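Local coordinates for protein exoglucanase A (Cellulomonas fimi, PDB 7CBD) that hydrolyses 1,4-beta-glucosidic linkages of cellulose with inversion of anomeric configuration, releasing cellobiose from non-reducing chain ends, through the family 6 catalytic domain described here, at residues 387-391 against 403-407; 223-229 against 286-292. All coordinates share one frame. Where two conformers were deposited one is given. Numbering follows the deposited sequence.

Contact 1 (387-391 against 403-407); sequences RMCDP and TGATP
Thr403, chi1 in the p well, lays its methyl against the carbonyls of the 3-10 turn 387-389: CG2 is 3.7 Å from Arg387 O and 3.5 Å from Met388 O. Its hydroxyl OG1 donates to Asp390 O at 2.8 Å and accepts from Ala405 N at 3.1 Å, an ST turn with Gly404 at positive phi (63°). Asp390 N to Arg387 O (2.9 Å) closes the 3-10 turn, and a salt bridge, Arg387 NE to Asp390 OD2 (2.9 Å), spans it; Asp390 (chi1 t) also bonds Thr392. The nearest CA pair is Pro391 and Ala405, 4.9 Å. Ala405 CB points inward, 3.4 Å from Cys389 O, and Pro391 CG meets Pro407 CG at 3.9 Å. Waters bridge Cys389 O to Thr406 O and Pro391 O to Gly404 N. Cys389-Cys335 (disulfide) and Thr406-Asn336 (hydrogen bond) fasten both segments to one neighbouring loop, with Cys389 beside the predicted catalytic Asp371. One threonine hydroxyl and two waters thus satisfy backbone groups, while methyls and proline rings fill the space between.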
ATOM      1  N   ARG A 387       4.777  18.661  -4.858  1.00  8.69           N
ATOM      2  CA  ARG A 387       5.065  19.398  -3.634  1.00  8.52           C
ATOM      3  C   ARG A 387       4.536  18.714  -2.381  1.00  7.38           C
ATOM      4  O   ARG A 387       4.934  19.098  -1.277  1.00  7.96           O
ATOM      5  CB  ARG A 387       4.571  20.840  -3.742  1.00 10.61           C
ATOM      6  CG  ARG A 387       5.332  21.650  -4.773  1.00 11.37           C
ATOM      7  CD  ARG A 387       5.288  23.136  -4.478  1.00 12.69           C
ATOM      8  NE  ARG A 387       6.133  23.477  -3.336  1.00 12.19           N
ATOM      9  CZ  ARG A 387       6.117  24.648  -2.705  1.00 12.25           C
ATOM     10  NH1 ARG A 387       6.925  24.850  -1.675  1.00 11.71           N
ATOM     11  NH2 ARG A 387       5.286  25.607  -3.094  1.00 13.28           N
ATOM     12  N   MET A 388       3.686  17.692  -2.509  1.00  7.88           N
ATOM     13  CA  MET A 388       3.335  16.921  -1.320  1.00  7.10           C
ATOM     14  C   MET A 388       4.534  16.178  -0.739  1.00  6.20           C
ATOM     15  O   MET A 388       4.483  15.741   0.418  1.00  7.07           O
ATOM     16  CB  MET A 388       2.178  15.975  -1.617  1.00  8.51           C
ATOM     17  CG  MET A 388       0.860  16.715  -1.813  1.00 10.38           C
ATOM     18  SD  MET A 388       0.313  17.581  -0.328  1.00 12.64           S
ATOM     19  CE  MET A 388      -0.239  16.209   0.682  1.00 12.26           C
ATOM     20  N   CYS A 389       5.614  16.044  -1.510  1.00  5.77           N
ATOM     21  CA  CYS A 389       6.865  15.445  -1.065  1.00  6.60           C
ATOM     22  C   CYS A 389       7.866  16.491  -0.597  1.00  6.73           C
ATOM     23  O   CYS A 389       8.997  16.142  -0.241  1.00  7.31           O
ATOM     24  CB  CYS A 389       7.477  14.646  -2.215  1.00  6.94           C
ATOM     25  SG  CYS A 389       6.415  13.352  -2.849  1.00  8.03           S
ATOM     26  N   ASP A 390       7.467  17.764  -0.601  1.00  6.70           N
ATOM     27  CA  ASP A 390       8.346  18.903  -0.375  1.00  6.78           C
ATOM     28  C   ASP A 390       8.273  19.328   1.085  1.00  6.31           C
ATOM     29  O   ASP A 390       7.202  19.775   1.538  1.00  6.30           O
ATOM     30  CB  ASP A 390       7.840  20.025  -1.279  1.00  6.55           C
ATOM     31  CG  ASP A 390       8.650  21.308  -1.201  1.00  7.74           C
ATOM     32  OD1 ASP A 390       9.581  21.449  -0.376  1.00  8.06           O
ATOM     33  OD2 ASP A 390       8.306  22.211  -1.990  1.00  9.29           O
ATOM     34  N   PRO A 391       9.368  19.233   1.849  1.00  6.71           N
ATOM     35  CA  PRO A 391       9.329  19.668   3.260  1.00  6.99           C
ATOM     36  C   PRO A 391       9.006  21.141   3.455  1.00  7.38           C
ATOM     37  O   PRO A 391       8.675  21.537   4.582  1.00  7.70           O
ATOM     38  CB  PRO A 391      10.744  19.349   3.772  1.00  8.30           C
ATOM     39  CG  PRO A 391      11.287  18.342   2.814  1.00  9.49           C
ATOM     40  CD  PRO A 391      10.677  18.666   1.483  1.00  8.26           C
ATOM     41  N   THR A 403       3.948  19.659   5.057  1.00  7.11           N
ATOM     42  CA  THR A 403       3.818  18.250   4.705  1.00  6.52           C
ATOM     43  C   THR A 403       4.446  17.336   5.746  1.00  7.17           C
ATOM     44  O   THR A 403       4.039  16.172   5.871  1.00  7.65           O
ATOM     45  CB  THR A 403       4.523  17.971   3.379  1.00  6.84           C
ATOM     46  OG1 THR A 403       5.900  18.350   3.497  1.00  6.81           O
ATOM     47  CG2 THR A 403       3.872  18.724   2.218  1.00  7.30           C
ATOM     48  N   GLY A 404       5.461  17.811   6.463  1.00  6.43           N
ATOM     49  CA  GLY A 404       6.246  16.894   7.262  1.00  6.29           C
ATOM     50  C   GLY A 404       6.968  15.844   6.446  1.00  6.62           C
ATOM     51  O   GLY A 404       7.323  14.794   6.982  1.00  7.45           O
ATOM     52  N   ALA A 405       7.216  16.103   5.164  1.00  6.45           N
ATOM     53  CA  ALA A 405       7.882  15.120   4.318  1.00  6.63           C
ATOM     54  C   ALA A 405       9.356  14.980   4.694  1.00  6.36           C
ATOM     55  O   ALA A 405       9.996  15.927   5.158  1.00  7.37           O
ATOM     56  CB  ALA A 405       7.754  15.516   2.847  1.00  7.69           C
ATOM     57  N   THR A 406       9.894  13.777   4.486  1.00  7.10           N
ATOM     58  CA  THR A 406      11.302  13.515   4.794  1.00  7.56           C
ATOM     59  C   THR A 406      12.190  14.164   3.734  1.00  8.33           C
ATOM     60  O   THR A 406      11.986  13.929   2.538  1.00  8.75           O
ATOM     61  CB  THR A 406      11.564  12.002   4.867  1.00  7.69           C
ATOM     62  OG1 THR A 406      10.638  11.391   5.782  1.00  7.94           O
ATOM     63  CG2 THR A 406      12.977  11.721   5.347  1.00  8.35           C
ATOM     64  N   PRO A 407      13.152  15.004   4.121  1.00  9.51           N
ATOM     65  CA  PRO A 407      14.006  15.668   3.129  1.00 10.41           C
ATOM     66  C   PRO A 407      14.975  14.693   2.483  1.00 11.10           C
ATOM     67  O   PRO A 407      15.180  13.568   2.941  1.00 11.17           O
ATOM     68  CB  PRO A 407      14.779  16.712   3.945  1.00 11.71           C
ATOM     69  CG  PRO A 407      14.039  16.852   5.214  1.00 12.26           C
ATOM     70  CD  PRO A 407      13.399  15.517   5.477  1.00 10.56           C
TER
HETATM   71  O   HOH W   1       9.821  13.564   0.723  1.00  7.36           O
HETATM   72  O   HOH W   2       7.652  19.823   6.551  1.00  8.15           O

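Contact 2 (223-229 against 286-292); sequences FASIDGF and FPSSIGM
The Phe286 ring (chi1 m) is a slab wedged between two others: Phe223 (m) presents its edge to one face, centroids 4.9 Å apart and planes at 80°, and Phe229 (m) does so to the opposite face, 5.1 Å and 86°. Ile226 CD1 fills the space at the slab's edge, 3.9 Å from Phe286 CE1, and Pro287 continues the packing beside Phe223, with Pro287 CD 4.1 Å from Phe223 CB. Phe223 and Phe286, from the lead-ins, and Phe229, on the strand itself, form an aromatic cluster at the start of neighbouring parallel strands, 228-231 and 291-295, of the distorted beta/alpha barrel of glycoside hydrolase family 6. Gly228 pairs with Gly291 (CA to CA 4.7 Å) and Phe229 with Met292 (4.9 Å). Phe229 N donates to Gly291 O at 3.0 Å, and Met292 CA makes a CA-H...O contact of 3.2 Å to Phe229 O. Gly228 is nearly fully extended (phi/psi -176/-168°), its CA 3.0 Å from Gly291 O, where an ideal CB would clash. A type I turn, Pro287 to Ile290, brings Ile290 CD1 within 3.6 Å of Phe229 CE2. Met292, m at all three chi angles, curls so that its CE lies 3.9 Å from Phe229 CB and its SD 5.4 Å obliquely from the ring centroid, a Met-aromatic contact. Leu281 of helix 270-283 touches Phe229, Phe286 and Ile290, while Ala216 of helix 202-218 touches Phe223, Ile226 and Phe286.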
ATOM      1  N   PHE A 223     -19.508  -9.418 -10.119  1.00  7.68           N
ATOM      2  CA  PHE A 223     -18.870  -9.354  -8.809  1.00  8.20           C
ATOM      3  C   PHE A 223     -17.730 -10.355  -8.672  1.00  9.19           C
ATOM      4  O   PHE A 223     -16.780 -10.105  -7.926  1.00 10.41           O
ATOM      5  CB  PHE A 223     -19.914  -9.501  -7.702  1.00  8.78           C
ATOM      6  CG  PHE A 223     -20.781  -8.280  -7.548  1.00  9.09           C
ATOM      7  CD1 PHE A 223     -20.296  -7.153  -6.903  1.00  9.80           C
ATOM      8  CD2 PHE A 223     -22.055  -8.238  -8.094  1.00  9.91           C
ATOM      9  CE1 PHE A 223     -21.077  -6.010  -6.786  1.00 10.19           C
ATOM     10  CE2 PHE A 223     -22.842  -7.102  -7.980  1.00 11.07           C
ATOM     11  CZ  PHE A 223     -22.353  -5.989  -7.322  1.00 11.41           C
ATOM     12  N   ALA A 224     -17.772 -11.464  -9.411  1.00  8.81           N
ATOM     13  CA  ALA A 224     -16.690 -12.443  -9.336  1.00  8.90           C
ATOM     14  C   ALA A 224     -15.345 -11.888  -9.798  1.00  7.41           C
ATOM     15  O   ALA A 224     -14.303 -12.489  -9.503  1.00  8.29           O
ATOM     16  CB  ALA A 224     -17.044 -13.678 -10.162  1.00 10.82           C
ATOM     17  N   SER A 225     -15.341 -10.771 -10.526  0.80  6.63           N
ATOM     18  CA  SER A 225     -14.088 -10.205 -11.024  0.80  6.42           C
ATOM     19  C   SER A 225     -13.180  -9.711  -9.914  0.80  6.97           C
ATOM     20  O   SER A 225     -11.967  -9.601 -10.131  0.80  7.77           O
ATOM     21  CB  SER A 225     -14.377  -9.035 -11.958  0.80  6.38           C
ATOM     22  OG  SER A 225     -15.109  -9.465 -13.088  0.80  6.08           O
ATOM     23  N   ILE A 226     -13.739  -9.381  -8.756  1.00  6.29           N
ATOM     24  CA  ILE A 226     -12.995  -8.782  -7.656  1.00  5.84           C
ATOM     25  C   ILE A 226     -13.002  -9.756  -6.489  1.00  5.24           C
ATOM     26  O   ILE A 226     -14.056 -10.034  -5.905  1.00  6.70           O
ATOM     27  CB  ILE A 226     -13.601  -7.428  -7.253  1.00  6.58           C
ATOM     28  CG1 ILE A 226     -13.526  -6.441  -8.422  1.00  7.75           C
ATOM     29  CG2 ILE A 226     -12.899  -6.870  -6.033  1.00  7.36           C
ATOM     30  CD1 ILE A 226     -14.355  -5.186  -8.225  1.00  8.76           C
ATOM     31  N   ASP A 227     -11.821 -10.256  -6.131  1.00  5.10           N
ATOM     32  CA  ASP A 227     -11.724 -11.217  -5.038  1.00  5.50           C
ATOM     33  C   ASP A 227     -11.719 -10.553  -3.669  1.00  5.43           C
ATOM     34  O   ASP A 227     -12.174 -11.154  -2.688  1.00  6.69           O
ATOM     35  CB  ASP A 227     -10.467 -12.054  -5.227  1.00  5.57           C
ATOM     36  CG  ASP A 227     -10.559 -12.927  -6.449  1.00  6.61           C
ATOM     37  OD1 ASP A 227     -11.270 -13.953  -6.403  1.00  6.98           O
ATOM     38  OD2 ASP A 227      -9.942 -12.572  -7.467  1.00  7.56           O
ATOM     39  N   GLY A 228     -11.231  -9.323  -3.585  1.00  5.71           N
ATOM     40  CA  GLY A 228     -11.126  -8.659  -2.305  1.00  5.48           C
ATOM     41  C   GLY A 228     -10.640  -7.242  -2.494  1.00  4.47           C
ATOM     42  O   GLY A 228     -10.590  -6.723  -3.613  1.00  5.47           O
ATOM     43  N   PHE A 229     -10.268  -6.626  -1.377  1.00  5.39           N
ATOM     44  CA  PHE A 229      -9.911  -5.213  -1.334  1.00  4.82           C
ATOM     45  C   PHE A 229      -8.691  -5.035  -0.442  1.00  5.35           C
ATOM     46  O   PHE A 229      -8.501  -5.780   0.518  1.00  6.90           O
ATOM     47  CB  PHE A 229     -11.102  -4.401  -0.813  1.00  6.04           C
ATOM     48  CG  PHE A 229     -12.310  -4.522  -1.690  1.00  6.18           C
ATOM     49  CD1 PHE A 229     -12.527  -3.619  -2.717  1.00  7.43           C
ATOM     50  CD2 PHE A 229     -13.205  -5.576  -1.530  1.00  7.66           C
ATOM     51  CE1 PHE A 229     -13.620  -3.752  -3.558  1.00  8.09           C
ATOM     52  CE2 PHE A 229     -14.292  -5.717  -2.368  1.00  8.26           C
ATOM     53  CZ  PHE A 229     -14.501  -4.802  -3.377  1.00  8.36           C
ATOM     54  N   PHE A 286     -21.607  -6.611  -3.173  1.00  7.37           N
ATOM     55  CA  PHE A 286     -20.553  -7.613  -3.154  1.00  6.93           C
ATOM     56  C   PHE A 286     -20.948  -8.781  -2.256  1.00  7.21           C
ATOM     57  O   PHE A 286     -21.654  -8.596  -1.262  1.00  7.66           O
ATOM     58  CB  PHE A 286     -19.247  -6.991  -2.657  1.00  7.01           C
ATOM     59  CG  PHE A 286     -18.583  -6.127  -3.686  1.00  6.47           C
ATOM     60  CD1 PHE A 286     -17.711  -6.682  -4.614  1.00  7.05           C
ATOM     61  CD2 PHE A 286     -18.877  -4.769  -3.771  1.00  6.59           C
ATOM     62  CE1 PHE A 286     -17.122  -5.899  -5.591  1.00  7.98           C
ATOM     63  CE2 PHE A 286     -18.290  -3.981  -4.748  1.00  7.14           C
ATOM     64  CZ  PHE A 286     -17.407  -4.550  -5.658  1.00  7.53           C
ATOM     65  N   PRO A 287     -20.506  -9.994  -2.582  1.00  6.93           N
ATOM     66  CA  PRO A 287     -20.793 -11.134  -1.707  1.00  7.19           C
ATOM     67  C   PRO A 287     -20.018 -11.009  -0.405  1.00  7.33           C
ATOM     68  O   PRO A 287     -18.924 -10.441  -0.354  1.00  8.43           O
ATOM     69  CB  PRO A 287     -20.317 -12.339  -2.524  1.00  7.73           C
ATOM     70  CG  PRO A 287     -19.219 -11.785  -3.397  1.00  8.02           C
ATOM     71  CD  PRO A 287     -19.660 -10.371  -3.730  1.00  7.42           C
ATOM     72  N   SER A 288     -20.599 -11.553   0.666  1.00  8.25           N
ATOM     73  CA  SER A 288     -19.967 -11.455   1.978  1.00 10.18           C
ATOM     74  C   SER A 288     -18.598 -12.122   2.019  1.00  8.40           C
ATOM     75  O   SER A 288     -17.801 -11.823   2.919  1.00  9.33           O
ATOM     76  CB  SER A 288     -20.888 -12.027   3.058  1.00 13.59           C
ATOM     77  OG  SER A 288     -21.101 -13.412   2.860  1.00 16.54           O
ATOM     78  N   SER A 289     -18.306 -13.013   1.069  0.89  7.93           N
ATOM     79  CA  SER A 289     -17.042 -13.738   1.009  0.89  7.16           C
ATOM     80  C   SER A 289     -15.853 -12.861   0.630  0.89  7.15           C
ATOM     81  O   SER A 289     -14.717 -13.329   0.727  0.89  7.28           O
ATOM     82  CB  SER A 289     -17.168 -14.877  -0.006  0.89  7.74           C
ATOM     83  OG  SER A 289     -17.683 -14.396  -1.239  0.89  8.36           O
ATOM     84  N   ILE A 290     -16.069 -11.621   0.184  1.00  6.31           N
ATOM     85  CA  ILE A 290     -14.926 -10.764  -0.123  1.00  6.07           C
ATOM     86  C   ILE A 290     -14.020 -10.665   1.100  1.00  6.66           C
ATOM     87  O   ILE A 290     -14.488 -10.603   2.245  1.00  7.39           O
ATOM     88  CB  ILE A 290     -15.345  -9.370  -0.624  1.00  6.22           C
ATOM     89  CG1 ILE A 290     -16.254  -8.664   0.396  1.00  6.89           C
ATOM     90  CG2 ILE A 290     -15.984  -9.471  -2.018  1.00  8.35           C
ATOM     91  CD1 ILE A 290     -16.427  -7.162   0.178  1.00  7.60           C
ATOM     92  N   GLY A 291     -12.711 -10.667   0.856  1.00  6.12           N
ATOM     93  CA  GLY A 291     -11.727 -10.546   1.913  1.00  6.56           C
ATOM     94  C   GLY A 291     -10.931  -9.266   1.791  1.00  6.12           C
ATOM     95  O   GLY A 291     -10.890  -8.640   0.724  1.00  7.22           O
ATOM     96  N   MET A 292     -10.279  -8.875   2.878  1.00  5.74           N
ATOM     97  CA  MET A 292      -9.583  -7.602   2.968  1.00  6.12           C
ATOM     98  C   MET A 292      -8.108  -7.840   3.252  1.00  5.23           C
ATOM     99  O   MET A 292      -7.737  -8.794   3.940  1.00  5.67           O
ATOM    100  CB  MET A 292     -10.170  -6.725   4.092  1.00  6.59           C
ATOM    101  CG  MET A 292     -11.700  -6.662   4.090  1.00  8.14           C
ATOM    102  SD  MET A 292     -12.462  -5.973   2.606  1.00  8.24           S
ATOM    103  CE  MET A 292     -12.179  -4.243   2.932  1.00 11.12           C
TER

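In the fold
Contact 1 and contact 2 lie on opposite sides of the chain's centre, their own centres 36 Å apart and their nearest atoms about 23 Å apart, so neither touches the other. They follow in series: both segments of contact 2 precede both of contact 1 in the sequence. Contact 2 belongs to the parallel part of the main sheet, at the entry to two adjacent strands and away from the annotated sites. Contact 1 lies near the predicted catalytic residues: the side chain of Cys389 is about 5 Å from that of Asp371, predicted to be the second catalytic residue (nucleophile), and that of Met388 about 10 Å from that of Asp149, the predicted proton donor.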